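Local coordinates for putative exported protein (Peptoclostridium difficile, PDB 5TTA), which is of unknown function but is probably an exported alpha/beta protein with a domain related to the E-set beta-sandwich folds, at residues Y55-N60 and L189-W194; E76-A81 and N228-F233; Q96-D101 and I118-S123; G202-I207 and V242-Y247. All blocks are in the same frame, centred on the assembly; numbering follows the deposited sequence.

Contact 1 of 4, residues Y55-N60 and L189-W194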
loop_
_atom_site.group_PDB
_atom_site.type_symbol
_atom_site.label_atom_id
_atom_site.label_comp_id
_atom_site.label_asym_id
_atom_site.label_seq_id
_atom_site.Cartn_x
_atom_site.Cartn_y
_atom_site.Cartn_z
ATOM N N TYR A 55 1.473 33.751 4.582
ATOM C CA TYR A 55 1.378 33.156 5.907
ATOM C C TYR A 55 2.731 32.742 6.464
ATOM O O TYR A 55 2.831 32.496 7.675
ATOM C CB TYR A 55 0.439 31.945 5.880
ATOM C CG TYR A 55 -0.875 32.280 5.165
ATOM C CD1 TYR A 55 -1.097 31.902 3.843
ATOM C CD2 TYR A 55 -1.859 33.014 5.805
ATOM C CE1 TYR A 55 -2.285 32.228 3.192
ATOM C CE2 TYR A 55 -3.055 33.340 5.159
ATOM C CZ TYR A 55 -3.255 32.945 3.851
ATOM O OH TYR A 55 -4.440 33.282 3.209
ATOM N N HIS A 56 3.759 32.667 5.621
ATOM C CA HIS A 56 5.149 32.467 6.063
ATOM C C HIS A 56 5.255 31.342 7.092
ATOM O O HIS A 56 5.783 31.511 8.191
ATOM C CB HIS A 56 5.728 33.770 6.614
ATOM C CG HIS A 56 5.742 34.888 5.613
ATOM N ND1 HIS A 56 6.555 34.873 4.500
ATOM C CD2 HIS A 56 5.038 36.044 5.549
ATOM C CE1 HIS A 56 6.354 35.974 3.794
ATOM N NE2 HIS A 56 5.435 36.701 4.407
ATOM N N TRP A 57 4.769 30.169 6.709
ATOM C CA TRP A 57 4.807 29.056 7.643
ATOM C C TRP A 57 6.255 28.618 7.895
ATOM O O TRP A 57 7.080 28.618 6.972
ATOM C CB TRP A 57 4.003 27.877 7.133
ATOM C CG TRP A 57 2.495 28.018 7.309
ATOM C CD1 TRP A 57 1.787 29.147 7.675
ATOM C CD2 TRP A 57 1.536 26.994 7.086
ATOM N NE1 TRP A 57 0.438 28.856 7.729
ATOM C CE2 TRP A 57 0.258 27.543 7.361
ATOM C CE3 TRP A 57 1.631 25.643 6.709
ATOM C CZ2 TRP A 57 -0.912 26.789 7.263
ATOM C CZ3 TRP A 57 0.459 24.898 6.606
ATOM C CH2 TRP A 57 -0.796 25.479 6.871
ATOM N N PRO A 58 6.587 28.242 9.132
ATOM C CA PRO A 58 7.961 27.830 9.482
ATOM C C PRO A 58 8.210 26.350 9.262
ATOM O O PRO A 58 7.376 25.500 9.584
ATOM C CB PRO A 58 8.040 28.138 10.989
ATOM C CG PRO A 58 6.636 27.834 11.489
ATOM C CD PRO A 58 5.684 28.246 10.300
ATOM N N SER A 59 9.406 26.033 8.750
ATOM C CA SER A 59 9.824 24.639 8.644
ATOM C C SER A 59 11.265 24.485 9.116
ATOM O O SER A 59 12.109 25.357 8.901
ATOM C CB SER A 59 9.763 24.086 7.202
ATOM O OG SER A 59 8.442 23.998 6.681
ATOM N N ASN A 60 11.547 23.323 9.696
ATOM C CA ASN A 60 12.927 22.889 9.938
ATOM C C ASN A 60 13.453 22.328 8.619
ATOM O O ASN A 60 13.001 21.267 8.173
ATOM C CB ASN A 60 12.888 21.848 11.059
ATOM C CG ASN A 60 14.226 21.163 11.316
ATOM O OD1 ASN A 60 14.268 20.095 11.940
ATOM N ND2 ASN A 60 15.279 21.753 10.868
ATOM N N LEU A 189 7.513 20.956 8.797
ATOM C CA LEU A 189 6.811 22.063 9.451
ATOM C C LEU A 189 7.106 22.071 10.953
ATOM O O LEU A 189 7.138 21.018 11.601
ATOM C CB LEU A 189 5.293 21.956 9.183
ATOM C CG LEU A 189 4.903 22.328 7.737
ATOM C CD1 LEU A 189 3.406 22.022 7.418
ATOM C CD2 LEU A 189 5.177 23.808 7.557
ATOM N N LEU A 190 7.344 23.270 11.505
ATOM C CA LEU A 190 7.755 23.417 12.925
ATOM C C LEU A 190 6.979 24.589 13.549
ATOM O O LEU A 190 7.493 25.696 13.729
ATOM C CB LEU A 190 9.270 23.593 13.028
ATOM C CG LEU A 190 9.853 23.417 14.440
ATOM C CD1 LEU A 190 9.753 21.942 14.766
ATOM C CD2 LEU A 190 11.285 23.847 14.474
ATOM N N PHE A 191 5.694 24.330 13.849
ATOM C CA PHE A 191 4.786 25.342 14.374
ATOM C C PHE A 191 5.031 25.687 15.834
ATOM O O PHE A 191 4.836 26.841 16.218
ATOM C CB PHE A 191 3.340 24.873 14.203
ATOM C CG PHE A 191 2.918 24.754 12.772
ATOM C CD1 PHE A 191 2.598 23.524 12.235
ATOM C CD2 PHE A 191 2.894 25.882 11.950
ATOM C CE1 PHE A 191 2.199 23.407 10.901
ATOM C CE2 PHE A 191 2.490 25.789 10.610
ATOM C CZ PHE A 191 2.148 24.549 10.084
ATOM N N ASP A 192 5.475 24.737 16.659
ATOM C CA ASP A 192 5.654 25.039 18.084
ATOM C C ASP A 192 6.678 26.156 18.289
ATOM O O ASP A 192 7.754 26.151 17.677
ATOM C CB ASP A 192 6.075 23.779 18.844
ATOM C CG ASP A 192 5.948 23.948 20.362
ATOM O OD1 ASP A 192 5.251 24.886 20.805
ATOM O OD2 ASP A 192 6.548 23.150 21.114
ATOM N N LYS A 193 6.321 27.132 19.143
ATOM C CA LYS A 193 7.117 28.312 19.559
ATOM C C LYS A 193 7.151 29.389 18.480
ATOM O O LYS A 193 7.900 30.353 18.620
ATOM C CB LYS A 193 8.569 27.978 19.943
ATOM C CG LYS A 193 8.722 26.808 20.937
ATOM C CD LYS A 193 8.272 27.174 22.331
ATOM C CE LYS A 193 8.729 26.116 23.341
ATOM N NZ LYS A 193 8.295 26.475 24.706
ATOM N N TRP A 194 6.355 29.269 17.426
ATOM C CA TRP A 194 6.254 30.296 16.400
ATOM C C TRP A 194 5.057 31.199 16.700
ATOM O O TRP A 194 3.993 30.727 17.108
ATOM C CB TRP A 194 6.119 29.620 15.035
ATOM C CG TRP A 194 5.839 30.472 13.834
ATOM C CD1 TRP A 194 6.604 31.470 13.314
ATOM C CD2 TRP A 194 4.695 30.342 12.970
ATOM N NE1 TRP A 194 5.999 31.983 12.164
ATOM C CE2 TRP A 194 4.826 31.307 11.944
ATOM C CE3 TRP A 194 3.579 29.510 12.978
ATOM C CZ2 TRP A 194 3.874 31.457 10.928
ATOM C CZ3 TRP A 194 2.636 29.643 11.946
ATOM C CH2 TRP A 194 2.798 30.606 10.942
HETATM O O HOH W 1 6.511 33.760 9.884
#

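Contact 2 of 4, residues E76-A81 and N228-F233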
loop_
_atom_site.group_PDB
_atom_site.type_symbol
_atom_site.label_atom_id
_atom_site.label_comp_id
_atom_site.label_asym_id
_atom_site.label_seq_id
_atom_site.Cartn_x
_atom_site.Cartn_y
_atom_site.Cartn_z
ATOM N N GLU A 76 17.287 7.868 9.456
ATOM C CA GLU A 76 16.798 8.399 10.722
ATOM C C GLU A 76 17.728 9.535 11.110
ATOM O O GLU A 76 18.948 9.342 11.189
ATOM C CB GLU A 76 16.743 7.327 11.818
ATOM C CG GLU A 76 15.814 6.183 11.444
ATOM C CD GLU A 76 15.709 5.097 12.506
ATOM O OE1 GLU A 76 14.950 4.127 12.269
ATOM O OE2 GLU A 76 16.369 5.207 13.567
ATOM N N ILE A 77 17.158 10.715 11.340
ATOM C CA ILE A 77 17.940 11.904 11.651
ATOM C C ILE A 77 17.341 12.550 12.888
ATOM O O ILE A 77 16.141 12.858 12.906
ATOM C CB ILE A 77 17.964 12.902 10.479
ATOM C CG1 ILE A 77 18.770 12.320 9.318
ATOM C CG2 ILE A 77 18.561 14.218 10.933
ATOM C CD1 ILE A 77 18.789 13.244 8.077
ATOM N N THR A 78 18.164 12.739 13.931
ATOM C CA THR A 78 17.659 13.275 15.190
ATOM C C THR A 78 18.031 14.746 15.284
ATOM O O THR A 78 19.166 15.123 14.987
ATOM C CB THR A 78 18.219 12.513 16.398
ATOM O OG1 THR A 78 17.762 11.157 16.360
ATOM C CG2 THR A 78 17.745 13.154 17.717
ATOM N N CYS A 79 17.073 15.571 15.715
ATOM C CA CYS A 79 17.296 16.994 15.913
ATOM C C CYS A 79 17.051 17.397 17.362
ATOM O O CYS A 79 16.245 16.786 18.071
ATOM C CB CYS A 79 16.385 17.853 15.048
ATOM S SG CYS A 79 16.611 17.596 13.253
ATOM N N LEU A 80 17.744 18.460 17.744
ATOM C CA LEU A 80 17.695 19.123 19.037
ATOM C C LEU A 80 17.563 20.608 18.773
ATOM O O LEU A 80 18.032 21.100 17.745
ATOM C CB LEU A 80 18.973 18.850 19.848
ATOM C CG LEU A 80 19.230 17.368 20.098
ATOM C CD1 LEU A 80 20.617 17.217 20.792
ATOM C CD2 LEU A 80 18.163 16.807 21.014
ATOM N N ALA A 81 16.889 21.315 19.677
ATOM C CA ALA A 81 16.581 22.727 19.466
ATOM C C ALA A 81 17.045 23.562 20.647
ATOM O O ALA A 81 16.988 23.114 21.792
ATOM C CB ALA A 81 15.062 22.929 19.250
ATOM N N ASN A 228 26.811 8.871 21.778
ATOM C CA ASN A 228 27.617 9.888 22.452
ATOM C C ASN A 228 27.089 11.282 22.162
ATOM O O ASN A 228 27.026 12.134 23.060
ATOM C CB ASN A 228 29.087 9.811 22.008
ATOM C CG ASN A 228 29.778 8.543 22.449
ATOM O OD1 ASN A 228 29.358 7.880 23.400
ATOM N ND2 ASN A 228 30.865 8.200 21.760
ATOM N N TRP A 229 26.739 11.540 20.901
ATOM C CA TRP A 229 26.224 12.853 20.526
ATOM C C TRP A 229 24.943 13.160 21.302
ATOM O O TRP A 229 24.804 14.225 21.908
ATOM C CB TRP A 229 25.986 12.886 19.007
ATOM C CG TRP A 229 25.326 14.123 18.477
ATOM C CD1 TRP A 229 25.942 15.259 18.030
ATOM C CD2 TRP A 229 23.918 14.350 18.341
ATOM N NE1 TRP A 229 25.000 16.179 17.628
ATOM C CE2 TRP A 229 23.753 15.642 17.792
ATOM C CE3 TRP A 229 22.777 13.569 18.594
ATOM C CZ2 TRP A 229 22.485 16.181 17.500
ATOM C CZ3 TRP A 229 21.533 14.097 18.319
ATOM C CH2 TRP A 229 21.394 15.401 17.767
ATOM N N LEU A 230 24.012 12.210 21.320
ATOM C CA LEU A 230 22.763 12.416 22.034
ATOM C C LEU A 230 23.024 12.669 23.513
ATOM O O LEU A 230 22.441 13.578 24.111
ATOM C CB LEU A 230 21.850 11.214 21.824
ATOM C CG LEU A 230 20.406 11.385 22.284
ATOM C CD1 LEU A 230 19.692 12.417 21.398
ATOM C CD2 LEU A 230 19.664 10.043 22.253
ATOM N N LYS A 231 23.931 11.896 24.114
ATOM C CA LYS A 231 24.200 12.076 25.535
ATOM C C LYS A 231 24.865 13.429 25.809
ATOM O O LYS A 231 24.552 14.087 26.806
ATOM C CB LYS A 231 25.052 10.911 26.050
ATOM C CG LYS A 231 25.372 10.956 27.556
ATOM C CD LYS A 231 24.124 11.247 28.398
ATOM C CE LYS A 231 23.062 10.155 28.274
ATOM N NZ LYS A 231 21.938 10.354 29.234
ATOM N N SER A 232 25.759 13.873 24.923
ATOM C CA SER A 232 26.432 15.152 25.141
ATOM C C SER A 232 25.487 16.345 25.027
ATOM O O SER A 232 25.677 17.353 25.722
ATOM C CB SER A 232 27.570 15.313 24.142
ATOM O OG SER A 232 28.553 14.319 24.337
ATOM N N PHE A 233 24.488 16.272 24.157
ATOM C CA PHE A 233 23.698 17.447 23.819
ATOM C C PHE A 233 22.273 17.442 24.361
ATOM O O PHE A 233 21.775 18.504 24.713
ATOM C CB PHE A 233 23.635 17.628 22.290
ATOM C CG PHE A 233 24.929 18.115 21.664
ATOM C CD1 PHE A 233 25.635 17.311 20.774
ATOM C CD2 PHE A 233 25.418 19.386 21.942
ATOM C CE1 PHE A 233 26.825 17.758 20.175
ATOM C CE2 PHE A 233 26.602 19.835 21.354
ATOM C CZ PHE A 233 27.296 19.019 20.456
#

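Contact 3 of 4, residues Q96-D101 and I118-S123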
loop_
_atom_site.group_PDB
_atom_site.type_symbol
_atom_site.label_atom_id
_atom_site.label_comp_id
_atom_site.label_asym_id
_atom_site.label_seq_id
_atom_site.Cartn_x
_atom_site.Cartn_y
_atom_site.Cartn_z
ATOM N N GLN A 96 0.640 19.680 14.577
ATOM C CA GLN A 96 -0.126 20.151 13.433
ATOM C C GLN A 96 -0.711 21.531 13.711
ATOM O O GLN A 96 -0.953 21.907 14.860
ATOM C CB GLN A 96 -1.267 19.191 13.096
ATOM C CG GLN A 96 -0.837 17.772 12.766
ATOM C CD GLN A 96 -2.020 16.884 12.423
ATOM O OE1 GLN A 96 -2.311 16.655 11.246
ATOM N NE2 GLN A 96 -2.713 16.380 13.450
ATOM N N ASN A 97 -0.948 22.281 12.641
ATOM C CA ASN A 97 -1.532 23.601 12.776
ATOM C C ASN A 97 -3.032 23.458 12.979
ATOM O O ASN A 97 -3.648 22.500 12.511
ATOM C CB ASN A 97 -1.231 24.452 11.537
ATOM C CG ASN A 97 -1.725 23.812 10.246
ATOM O OD1 ASN A 97 -1.258 22.750 9.834
ATOM N ND2 ASN A 97 -2.684 24.454 9.608
ATOM N N VAL A 98 -3.609 24.415 13.685
ATOM C CA VAL A 98 -5.055 24.480 13.877
ATOM C C VAL A 98 -5.560 25.763 13.230
ATOM O O VAL A 98 -4.856 26.776 13.203
ATOM C CB VAL A 98 -5.422 24.422 15.380
ATOM C CG1 VAL A 98 -6.933 24.400 15.581
ATOM C CG2 VAL A 98 -4.771 23.198 16.044
ATOM N N ALA A 99 -6.774 25.706 12.683
ATOM C CA ALA A 99 -7.428 26.841 12.038
ATOM C C ALA A 99 -8.576 27.360 12.896
ATOM O O ALA A 99 -9.029 26.704 13.838
ATOM C CB ALA A 99 -7.950 26.457 10.645
ATOM N N ALA A 100 -9.062 28.554 12.538
ATOM C CA ALA A 100 -10.069 29.234 13.354
ATOM C C ALA A 100 -11.324 28.386 13.544
ATOM O O ALA A 100 -11.931 28.403 14.621
ATOM C CB ALA A 100 -10.420 30.580 12.728
ATOM N N ASP A 101 -11.721 27.628 12.519
ATOM C CA ASP A 101 -12.891 26.759 12.590
ATOM C C ASP A 101 -12.571 25.396 13.194
ATOM O O ASP A 101 -13.408 24.485 13.131
ATOM C CB ASP A 101 -13.518 26.582 11.195
ATOM C CG ASP A 101 -12.606 25.812 10.204
ATOM O OD1 ASP A 101 -11.466 25.444 10.568
ATOM O OD2 ASP A 101 -13.024 25.586 9.041
ATOM N N ILE A 118 -3.997 31.004 8.352
ATOM C CA ILE A 118 -3.877 31.682 9.638
ATOM C C ILE A 118 -3.885 30.620 10.736
ATOM O O ILE A 118 -4.885 29.932 10.959
ATOM C CB ILE A 118 -4.999 32.709 9.821
ATOM C CG1 ILE A 118 -4.831 33.838 8.802
ATOM C CG2 ILE A 118 -5.004 33.263 11.222
ATOM C CD1 ILE A 118 -6.022 34.752 8.683
ATOM N N VAL A 119 -2.763 30.472 11.428
ATOM C CA VAL A 119 -2.603 29.389 12.383
ATOM C C VAL A 119 -2.985 29.949 13.747
ATOM O O VAL A 119 -2.281 30.803 14.295
ATOM C CB VAL A 119 -1.168 28.841 12.356
ATOM C CG1 VAL A 119 -0.969 27.730 13.386
ATOM C CG2 VAL A 119 -0.844 28.346 10.940
ATOM N N THR A 120 -4.122 29.493 14.280
ATOM C CA THR A 120 -4.607 29.991 15.559
ATOM C C THR A 120 -4.049 29.209 16.746
ATOM O O THR A 120 -4.152 29.686 17.883
ATOM C CB THR A 120 -6.147 29.979 15.596
ATOM O OG1 THR A 120 -6.629 28.655 15.850
ATOM C CG2 THR A 120 -6.728 30.452 14.258
ATOM N N GLY A 121 -3.450 28.043 16.504
ATOM C CA GLY A 121 -2.886 27.230 17.568
ATOM C C GLY A 121 -2.215 26.002 16.979
ATOM O O GLY A 121 -2.131 25.838 15.754
ATOM N N ILE A 122 -1.744 25.126 17.873
ATOM C CA ILE A 122 -1.109 23.877 17.474
ATOM C C ILE A 122 -1.831 22.688 18.106
ATOM O O ILE A 122 -2.454 22.793 19.170
ATOM C CB ILE A 122 0.392 23.856 17.843
ATOM C CG1 ILE A 122 0.580 23.907 19.351
ATOM C CG2 ILE A 122 1.127 25.025 17.197
ATOM C CD1 ILE A 122 2.007 23.634 19.775
ATOM N N SER A 123 -1.727 21.545 17.431
ATOM C CA SER A 123 -2.268 20.272 17.903
ATOM C C SER A 123 -1.142 19.247 17.998
ATOM O O SER A 123 -0.666 18.751 16.956
ATOM C CB SER A 123 -3.367 19.770 16.969
ATOM O OG SER A 123 -3.944 18.566 17.454
HETATM O O HOH W 2 -2.778 16.394 16.095
#

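Contact 4 of 4, residues G202-I207 and V242-Y247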
loop_
_atom_site.group_PDB
_atom_site.type_symbol
_atom_site.label_atom_id
_atom_site.label_comp_id
_atom_site.label_asym_id
_atom_site.label_seq_id
_atom_site.Cartn_x
_atom_site.Cartn_y
_atom_site.Cartn_z
ATOM N N GLY A 202 10.761 30.969 18.777
ATOM C CA GLY A 202 11.589 30.791 19.960
ATOM C C GLY A 202 12.816 29.941 19.692
ATOM O O GLY A 202 13.815 30.029 20.420
ATOM N N VAL A 203 12.749 29.089 18.681
ATOM C CA VAL A 203 13.873 28.235 18.305
ATOM C C VAL A 203 14.843 29.060 17.474
ATOM O O VAL A 203 14.476 29.580 16.417
ATOM C CB VAL A 203 13.407 27.002 17.525
ATOM C CG1 VAL A 203 14.617 26.241 16.985
ATOM C CG2 VAL A 203 12.539 26.103 18.380
ATOM N N LYS A 204 16.087 29.178 17.947
ATOM C CA LYS A 204 17.125 29.909 17.237
ATOM C C LYS A 204 18.091 28.984 16.518
ATOM O O LYS A 204 18.596 29.334 15.446
ATOM C CB LYS A 204 17.896 30.806 18.225
ATOM C CG LYS A 204 18.981 31.676 17.613
ATOM C CD LYS A 204 18.423 32.689 16.626
ATOM C CE LYS A 204 19.324 33.915 16.535
ATOM N NZ LYS A 204 20.581 33.620 15.818
ATOM N N TYR A 205 18.323 27.795 17.063
ATOM C CA TYR A 205 19.279 26.869 16.499
ATOM C C TYR A 205 18.716 25.467 16.547
ATOM O O TYR A 205 18.113 25.053 17.543
ATOM C CB TYR A 205 20.620 26.884 17.282
ATOM C CG TYR A 205 21.248 28.242 17.491
ATOM C CD1 TYR A 205 22.105 28.794 16.524
ATOM C CD2 TYR A 205 21.062 28.940 18.683
ATOM C CE1 TYR A 205 22.709 30.017 16.720
ATOM C CE2 TYR A 205 21.672 30.159 18.897
ATOM C CZ TYR A 205 22.493 30.698 17.910
ATOM O OH TYR A 205 23.081 31.918 18.119
ATOM N N ILE A 206 18.947 24.738 15.475
ATOM C CA ILE A 206 18.645 23.319 15.400
ATOM C C ILE A 206 19.950 22.625 15.066
ATOM O O ILE A 206 20.640 23.030 14.125
ATOM C CB ILE A 206 17.562 23.043 14.346
ATOM C CG1 ILE A 206 16.252 23.707 14.799
ATOM C CG2 ILE A 206 17.405 21.550 14.103
ATOM C CD1 ILE A 206 15.209 23.630 13.782
ATOM N N ILE A 207 20.338 21.639 15.867
ATOM C CA ILE A 207 21.511 20.842 15.532
ATOM C C ILE A 207 21.030 19.421 15.341
ATOM O O ILE A 207 20.095 18.988 16.019
ATOM C CB ILE A 207 22.617 20.947 16.613
ATOM C CG1 ILE A 207 22.098 20.451 17.958
ATOM C CG2 ILE A 207 23.071 22.420 16.762
ATOM C CD1 ILE A 207 23.234 20.340 19.043
ATOM N N VAL A 242 29.706 27.236 19.863
ATOM C CA VAL A 242 29.425 25.909 19.317
ATOM C C VAL A 242 28.181 25.939 18.424
ATOM O O VAL A 242 28.191 25.411 17.304
ATOM C CB VAL A 242 29.282 24.880 20.447
ATOM C CG1 VAL A 242 28.713 23.581 19.898
ATOM C CG2 VAL A 242 30.690 24.613 21.123
ATOM N N LEU A 243 27.080 26.536 18.909
ATOM C CA LEU A 243 25.864 26.545 18.094
ATOM C C LEU A 243 26.070 27.321 16.796
ATOM O O LEU A 243 25.695 26.847 15.716
ATOM C CB LEU A 243 24.690 27.107 18.886
ATOM C CG LEU A 243 24.268 26.242 20.080
ATOM C CD1 LEU A 243 23.283 26.994 20.975
ATOM C CD2 LEU A 243 23.683 24.922 19.625
ATOM N N GLU A 244 26.669 28.509 16.882
ATOM C CA GLU A 244 26.851 29.328 15.687
ATOM C C GLU A 244 27.716 28.639 14.642
ATOM O O GLU A 244 27.482 28.807 13.444
ATOM C CB GLU A 244 27.461 30.680 16.048
ATOM C CG GLU A 244 26.477 31.681 16.649
ATOM C CD GLU A 244 25.519 32.268 15.610
ATOM O OE1 GLU A 244 24.352 32.563 15.958
ATOM O OE2 GLU A 244 25.941 32.440 14.444
ATOM N N ASN A 245 28.711 27.857 15.062
ATOM C CA ASN A 245 29.655 27.270 14.122
ATOM C C ASN A 245 29.412 25.786 13.901
ATOM O O ASN A 245 30.273 25.105 13.335
ATOM C CB ASN A 245 31.085 27.521 14.606
ATOM C CG ASN A 245 31.383 28.997 14.738
ATOM O OD1 ASN A 245 31.196 29.762 13.796
ATOM N ND2 ASN A 245 31.807 29.413 15.924
ATOM N N TYR A 246 28.241 25.287 14.304
ATOM C CA TYR A 246 27.992 23.841 14.315
ATOM C C TYR A 246 28.116 23.232 12.919
ATOM O O TYR A 246 28.644 22.128 12.768
ATOM C CB TYR A 246 26.615 23.536 14.918
ATOM C CG TYR A 246 26.389 22.050 15.172
ATOM C CD1 TYR A 246 26.794 21.453 16.372
ATOM C CD2 TYR A 246 25.834 21.244 14.203
ATOM C CE1 TYR A 246 26.613 20.093 16.599
ATOM C CE2 TYR A 246 25.655 19.880 14.414
ATOM C CZ TYR A 246 26.040 19.315 15.605
ATOM O OH TYR A 246 25.840 17.973 15.806
ATOM N N TYR A 247 27.674 23.942 11.883
ATOM C CA TYR A 247 27.788 23.432 10.525
ATOM C C TYR A 247 28.930 24.064 9.739
ATOM O O TYR A 247 29.007 23.872 8.524
ATOM C CB TYR A 247 26.454 23.615 9.786
ATOM C CG TYR A 247 25.366 22.774 10.399
ATOM C CD1 TYR A 247 25.412 21.385 10.315
ATOM C CD2 TYR A 247 24.296 23.363 11.071
ATOM C CE1 TYR A 247 24.421 20.600 10.871
ATOM C CE2 TYR A 247 23.315 22.590 11.646
ATOM C CZ TYR A 247 23.372 21.214 11.540
ATOM O OH TYR A 247 22.358 20.452 12.081
#

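Contact 1 of 4, residues Y55-N60 and L189-W194
Three flat side chains, Trp57, Phe191 and Trp194, cluster around Pro58. One face of the Trp194 indole is covered by the proline ring, whose CD stands 3.4 Å from the centroid of the six-membered ring and only 6° off its normal, a well-centred CH-pi contact. At the edge of the same indole, in its plane, sit Tyr55 O and a water that accepts from Trp194 NE1 and donates to His56 O, so the water satisfies the indole N-H and ties it to the His56 carbonyl. Trp57 offers a face to the edge of Phe191: Phe191 CZ lies 3.6 Å from Trp57 CE3, and the planes stand at 82°, an edge-to-face pair. Trp57 NE1 is bound to Gly117 O. Proline suits its place because its compact, rigid ring can set the hydrogens of CD and CG on an electron-rich indole face. Leu190 N donates to Pro58 O at 2.9 Å, nearly straight although above the carbonyl plane. Beyond it, Leu189 CD2 tucks against Ser59 OG, 3.4 Å away. A type II turn spans Phe191 to Trp194, and both rings end against segment 55-60. Ser59 and Leu189 form a non-hydrogen-bonded antiparallel pair, so this is an aromatic cluster closing the end of an antiparallel beta-sheet.

Contact 2 of 4, residues E76-A81 and N228-F233
Leu80 and Trp229 meet tip to tip, the leucine rising from strand 76-81 and the indole descending from helix 228-233. Leu80 CD1 lies 3.6 Å from Trp229 CH2, at the far corner of the six-membered ring, and the same methyl presses on Phe233 CB at 3.4 Å, where the two side chains cross at about a right angle. Leu80 CD1 thus touches two residues one helical turn apart. Trp229 has CG anti to the backbone N (chi1 174°), which extends the indole toward the sheet; Phe233, with CG anti to its carbonyl carbon, instead lays CD1 over one indole face. Thr78 crosses the indole obliquely, its CG2 3.9 Å from Trp229 CZ3. That methyl also lies 4.2 Å from Leu230 CD1, while Thr78 OG1 is engaged with Tyr226 and Thr133. The large indole suits a gap in which the helix and strand axes stay 10.5 Å apart, running nearly parallel at 11°. Trp229 NE1 is taken up by Tyr246 OH. No hydrogen bond joins the two segments: the helix is held on the sheet here by dispersion and the burial of apolar surface, with the polar ends of Thr78 and Trp229 satisfied by other parts of the chain.

Contact 3 of 4, residues Q96-D101 and I118-S123
The firm part of this contact is its backbone. Gln96 and Ser123 form an antiparallel hydrogen-bonded pair: Gln96 N donates to Ser123 O at 2.9 Å, and Ser123 N returns a shorter bond of 2.7 Å to Gln96 O, with the donor in the carbonyl plane. Next along, Asn97 faces Ile122 as a non-hydrogen-bonded pair. Val98 is the best packed side chain, its CG2, anti to the carbonyl carbon, lying alongside the opposite strand 3.8 Å from Ser123 CB; a beta-branched residue suits this extended backbone. On the other face, Val119 CG1 touches Asn97 CB at 3.8 Å, and Trp57 and Phe191 pack against this side, while Asn97 ND2 is engaged by Ser106 O. Toward Ala99 and Thr120 the pairing loosens. Val98 N still reaches Gly121 O at 2.9 Å and Thr120 N reaches Val98 O at 3.0 Å, but both bonds are bent to 148°, and Gly121 N, buried here, has no partner in the model. Thr120 CG2 merely rests on Ala100 at the exposed end. At the opposite end one ordered water accepts from Gln96 NE2 at 2.6 Å, donates to Ser123 O over a long 3.3 Å, and bonds to Ser123 OG, bridging two polar side chains that suit a partly exposed position. With strand directions at 136°, the pair is a short, twisted two-stranded antiparallel sheet at the base of an excursion between residues 101 and 118.

Contact 4 of 4, residues G202-I207 and V242-Y247
Tyr205 OH is held by two partners: it donates to Glu244 OE1 at 2.6 Å, a short bond, and has a weak further hydrogen bond with Asn240 ND2. The carboxylate uses the anti lone pair of OE1, the one pointing away from its second oxygen, and comes in at the edge of the phenol, in the ring plane, with its own plane turned 85° from the ring. Glu244 gets there by bending at chi2 (-74°), which folds its end back toward the strand. Lys204 NZ adds a long salt bridge to the same OE1, at 3.9 Å; its charge would probably help keep the carboxylate ionised. Both faces of the Tyr205 ring are occupied, one by Leu243 CB, centred 3.9 Å from the ring centroid in a CH-pi contact, the other by CG of Lys204 toward the rim. Lys204 and Tyr205 together face Tyr82 in a classic beta bulge, an irregularity in the antiparallel pairing of strands 72-82 and 205-215; the end of helix 240-244 packs on the face that carries Tyr205 and Ile207. Ile207 supplies the apolar counterpart. Its CB stands over the centre of the Tyr246 ring, 3.8 Å from the centroid, and its CG2 lies 3.9 Å from Leu243 CD2, so the branched side chain fills the angle between aromatic and leucine. Tyr246 in turn lays CD2 over the face of Tyr247. Tyr247 OH lies 3.6 Å from Ile207 CA and is hydrogen-bonded to Ser46 OG, tying the C-terminal tail to strand 41-50.

Contacts 2 and 4, with centres 12 Å apart, lie on one sheet: strands 72-82 and 205-215 are neighbours in it, joined by a probable hydrogen bond from Leu80 N to Ile207 O (3.0 Å), and the helices packed on them follow each other in the chain. Contact 1 touches both, Asn60 packing on Cys79 and on Ile206, while Lys193 O probably accepts from Gly202 N. Contact 3 adjoins contact 1, centres again 12 Å apart, with Asp192 OD1 3.6 Å from Ile122 CD1. It stays separate from contacts 2 and 4, about 13 Å and 11 Å away between nearest atoms. Among these contacts, contact 1 is the one that touches contact 3 and also reaches contacts 2 and 4.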